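Side-chain contact in 3-hydroxyisobutyrate dehydrogenase (Thermus thermophilus, PDB 2CVZ), which catalyses the NADP-dependent oxidation of 3-hydroxyisobutyrate, a step of valine catabolism: residues V242-K247 and L252-R257. Residues are numbered along the deposited sequence; the frame is centred on the assembly and turned at random.
Sequences VLDGEK and LLRLAR
Asp244 and Leu243 meet Arg254 across the connection between two consecutive helices, 229-243 and 251-267. This helix pair belongs to the helical C-terminal part of the dehydrogenase.

The polar part is a salt bridge. A single carboxylate oxygen, Asp244 OD2, takes both terminal nitrogens of Arg254. NH2 of Arg254 lies 2.8 Å from OD2 of Asp244 and meets it nearly along the C-O axis. NH1 of Arg254 gives the same OD2 of Asp244 a weak, more bent bond of 3.1 Å. The carboxylate and guanidinium planes are turned 37° apart, so the two groups do not pair flat. The Arg254 chain bends at chi2 (-72°) and then runs extended, which brings its guanidinium to Asp244. Its NE makes a salt bridge with Glu258 of the third subunit, so the same guanidinium also joins two chains. With an alanine here, Asp244 and that Glu258 would probably both lose their cationic mate, and Leu243 CB the flat group it lies over.

CB of Leu243 sits over one face of the same guanidinium, offset toward the rim, 3.6 Å from NH2 of Arg254. The apolar part is the leucine pair. Leu243 and Leu253 cross at about a right angle. Ala185 and Gly182 of the second subunit pack on these two leucines, respectively. Between the leucines, the closest approach is CD1 of Leu243 to CB of Leu253, at 3.8 Å.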
ATOM      1  N   VAL C 242      -4.459  -9.910  15.183  1.00 16.43           N
ATOM      2  CA  VAL C 242      -3.208 -10.449  15.696  1.00 16.61           C
ATOM      3  C   VAL C 242      -2.119  -9.385  15.557  1.00 17.27           C
ATOM      4  O   VAL C 242      -1.274  -9.229  16.439  1.00 16.71           O
ATOM      5  CB  VAL C 242      -2.798 -11.726  14.932  1.00 16.86           C
ATOM      6  CG1 VAL C 242      -1.437 -12.212  15.420  1.00 18.48           C
ATOM      7  CG2 VAL C 242      -3.864 -12.806  15.129  1.00 16.33           C
ATOM      8  N   LEU C 243      -2.148  -8.651  14.446  1.00 15.84           N
ATOM      9  CA  LEU C 243      -1.171  -7.589  14.216  1.00 16.51           C
ATOM     10  C   LEU C 243      -1.398  -6.435  15.191  1.00 16.61           C
ATOM     11  O   LEU C 243      -0.468  -5.695  15.508  1.00 16.63           O
ATOM     12  CB  LEU C 243      -1.276  -7.061  12.780  1.00 16.51           C
ATOM     13  CG  LEU C 243      -0.988  -8.047  11.647  1.00 17.75           C
ATOM     14  CD1 LEU C 243      -1.257  -7.378  10.307  1.00 16.72           C
ATOM     15  CD2 LEU C 243       0.455  -8.526  11.727  1.00 18.12           C
ATOM     16  N   ASP C 244      -2.637  -6.283  15.653  1.00 16.04           N
ATOM     17  CA  ASP C 244      -2.986  -5.214  16.588  1.00 18.10           C
ATOM     18  C   ASP C 244      -2.388  -5.427  17.977  1.00 19.62           C
ATOM     19  O   ASP C 244      -2.369  -4.507  18.799  1.00 18.81           O
ATOM     20  CB  ASP C 244      -4.505  -5.093  16.721  1.00 19.09           C
ATOM     21  CG  ASP C 244      -5.143  -4.349  15.560  1.00 21.30           C
ATOM     22  OD1 ASP C 244      -6.390  -4.274  15.531  1.00 21.22           O
ATOM     23  OD2 ASP C 244      -4.409  -3.835  14.685  1.00 20.45           O
ATOM     24  N   GLY C 245      -1.909  -6.639  18.241  1.00 18.18           N
ATOM     25  CA  GLY C 245      -1.328  -6.933  19.540  1.00 19.28           C
ATOM     26  C   GLY C 245      -0.147  -6.045  19.874  1.00 20.59           C
ATOM     27  O   GLY C 245      -0.097  -5.431  20.942  1.00 21.06           O
ATOM     28  N   GLU C 246       0.805  -5.975  18.952  1.00 18.81           N
ATOM     29  CA  GLU C 246       2.010  -5.170  19.125  1.00 19.10           C
ATOM     30  C   GLU C 246       1.988  -3.964  18.191  1.00 18.45           C
ATOM     31  O   GLU C 246       2.591  -2.929  18.483  1.00 18.22           O
ATOM     32  CB  GLU C 246       3.242  -6.037  18.831  1.00 18.55           C
ATOM     33  CG  GLU C 246       4.563  -5.284  18.706  1.00 19.94           C
ATOM     34  CD  GLU C 246       4.937  -4.517  19.962  1.00 21.72           C
ATOM     35  OE1 GLU C 246       4.576  -4.964  21.070  1.00 22.19           O
ATOM     36  OE2 GLU C 246       5.611  -3.470  19.841  1.00 22.57           O
ATOM     37  N   LYS C 247       1.284  -4.116  17.072  1.00 17.39           N
ATOM     38  CA  LYS C 247       1.171  -3.074  16.056  1.00 16.78           C
ATOM     39  C   LYS C 247       2.517  -2.660  15.476  1.00 16.68           C
ATOM     40  O   LYS C 247       2.760  -1.479  15.217  1.00 17.17           O
ATOM     41  CB  LYS C 247       0.424  -1.850  16.604  1.00 18.44           C
ATOM     42  CG  LYS C 247      -1.054  -2.129  16.857  1.00 20.12           C
ATOM     43  CD  LYS C 247      -1.825  -0.883  17.262  1.00 23.55           C
ATOM     44  CE  LYS C 247      -3.278  -1.226  17.570  1.00 25.15           C
ATOM     45  NZ  LYS C 247      -4.061  -0.027  17.980  1.00 28.94           N
ATOM     46  N   LEU C 252       2.471  -4.704   4.282  1.00 16.68           N
ATOM     47  CA  LEU C 252       1.978  -5.691   3.326  1.00 17.10           C
ATOM     48  C   LEU C 252       0.744  -6.446   3.798  1.00 15.29           C
ATOM     49  O   LEU C 252      -0.236  -6.554   3.060  1.00 16.44           O
ATOM     50  CB  LEU C 252       3.078  -6.688   2.946  1.00 18.60           C
ATOM     51  CG  LEU C 252       4.265  -6.134   2.150  1.00 23.58           C
ATOM     52  CD1 LEU C 252       5.129  -7.294   1.667  1.00 24.65           C
ATOM     53  CD2 LEU C 252       3.767  -5.336   0.955  1.00 27.20           C
ATOM     54  N   LEU C 253       0.776  -6.966   5.018  1.00 14.78           N
ATOM     55  CA  LEU C 253      -0.372  -7.704   5.521  1.00 15.09           C
ATOM     56  C   LEU C 253      -1.603  -6.813   5.681  1.00 15.11           C
ATOM     57  O   LEU C 253      -2.724  -7.247   5.420  1.00 13.11           O
ATOM     58  CB  LEU C 253      -0.026  -8.391   6.842  1.00 14.97           C
ATOM     59  CG  LEU C 253       1.040  -9.490   6.738  1.00 15.88           C
ATOM     60  CD1 LEU C 253       1.186 -10.179   8.090  1.00 16.03           C
ATOM     61  CD2 LEU C 253       0.647 -10.505   5.666  1.00 17.04           C
ATOM     62  N   ARG C 254      -1.401  -5.566   6.101  1.00 15.01           N
ATOM     63  CA  ARG C 254      -2.527  -4.649   6.257  1.00 14.75           C
ATOM     64  C   ARG C 254      -3.190  -4.413   4.900  1.00 15.34           C
ATOM     65  O   ARG C 254      -4.413  -4.456   4.782  1.00 14.33           O
ATOM     66  CB  ARG C 254      -2.058  -3.308   6.830  1.00 16.47           C
ATOM     67  CG  ARG C 254      -1.569  -3.368   8.271  1.00 15.54           C
ATOM     68  CD  ARG C 254      -2.699  -3.564   9.286  1.00 16.63           C
ATOM     69  NE  ARG C 254      -2.194  -3.438  10.655  1.00 15.26           N
ATOM     70  CZ  ARG C 254      -2.857  -3.790  11.752  1.00 16.56           C
ATOM     71  NH1 ARG C 254      -4.081  -4.303  11.677  1.00 16.36           N
ATOM     72  NH2 ARG C 254      -2.288  -3.633  12.938  1.00 15.29           N
ATOM     73  N   LEU C 255      -2.375  -4.160   3.877  1.00 15.02           N
ATOM     74  CA  LEU C 255      -2.900  -3.916   2.536  1.00 17.84           C
ATOM     75  C   LEU C 255      -3.608  -5.147   1.976  1.00 18.01           C
ATOM     76  O   LEU C 255      -4.593  -5.033   1.238  1.00 16.18           O
ATOM     77  CB  LEU C 255      -1.769  -3.497   1.592  1.00 21.69           C
ATOM     78  CG  LEU C 255      -1.833  -2.061   1.059  1.00 28.10           C
ATOM     79  CD1 LEU C 255      -3.048  -1.906   0.147  1.00 27.63           C
ATOM     80  CD2 LEU C 255      -1.908  -1.077   2.226  1.00 29.99           C
ATOM     81  N   ALA C 256      -3.104  -6.325   2.324  1.00 16.49           N
ATOM     82  CA  ALA C 256      -3.706  -7.568   1.853  1.00 16.75           C
ATOM     83  C   ALA C 256      -5.183  -7.648   2.237  1.00 16.39           C
ATOM     84  O   ALA C 256      -6.013  -8.070   1.431  1.00 15.48           O
ATOM     85  CB  ALA C 256      -2.950  -8.765   2.422  1.00 16.07           C
ATOM     86  N   ARG C 257      -5.518  -7.244   3.460  1.00 15.69           N
ATOM     87  CA  ARG C 257      -6.915  -7.295   3.891  1.00 16.42           C
ATOM     88  C   ARG C 257      -7.785  -6.370   3.045  1.00 15.90           C
ATOM     89  O   ARG C 257      -8.922  -6.708   2.712  1.00 16.64           O
ATOM     90  CB  ARG C 257      -7.066  -6.891   5.361  1.00 14.61           C
ATOM     91  CG  ARG C 257      -8.449  -7.234   5.947  1.00 14.73           C
ATOM     92  CD  ARG C 257      -9.021  -6.101   6.801  1.00 15.77           C
ATOM     93  NE  ARG C 257      -9.600  -5.034   5.987  1.00 16.47           N
ATOM     94  CZ  ARG C 257     -10.793  -5.099   5.403  1.00 17.17           C
ATOM     95  NH1 ARG C 257     -11.554  -6.180   5.539  1.00 16.70           N
ATOM     96  NH2 ARG C 257     -11.225  -4.084   4.670  1.00 16.79           N
TER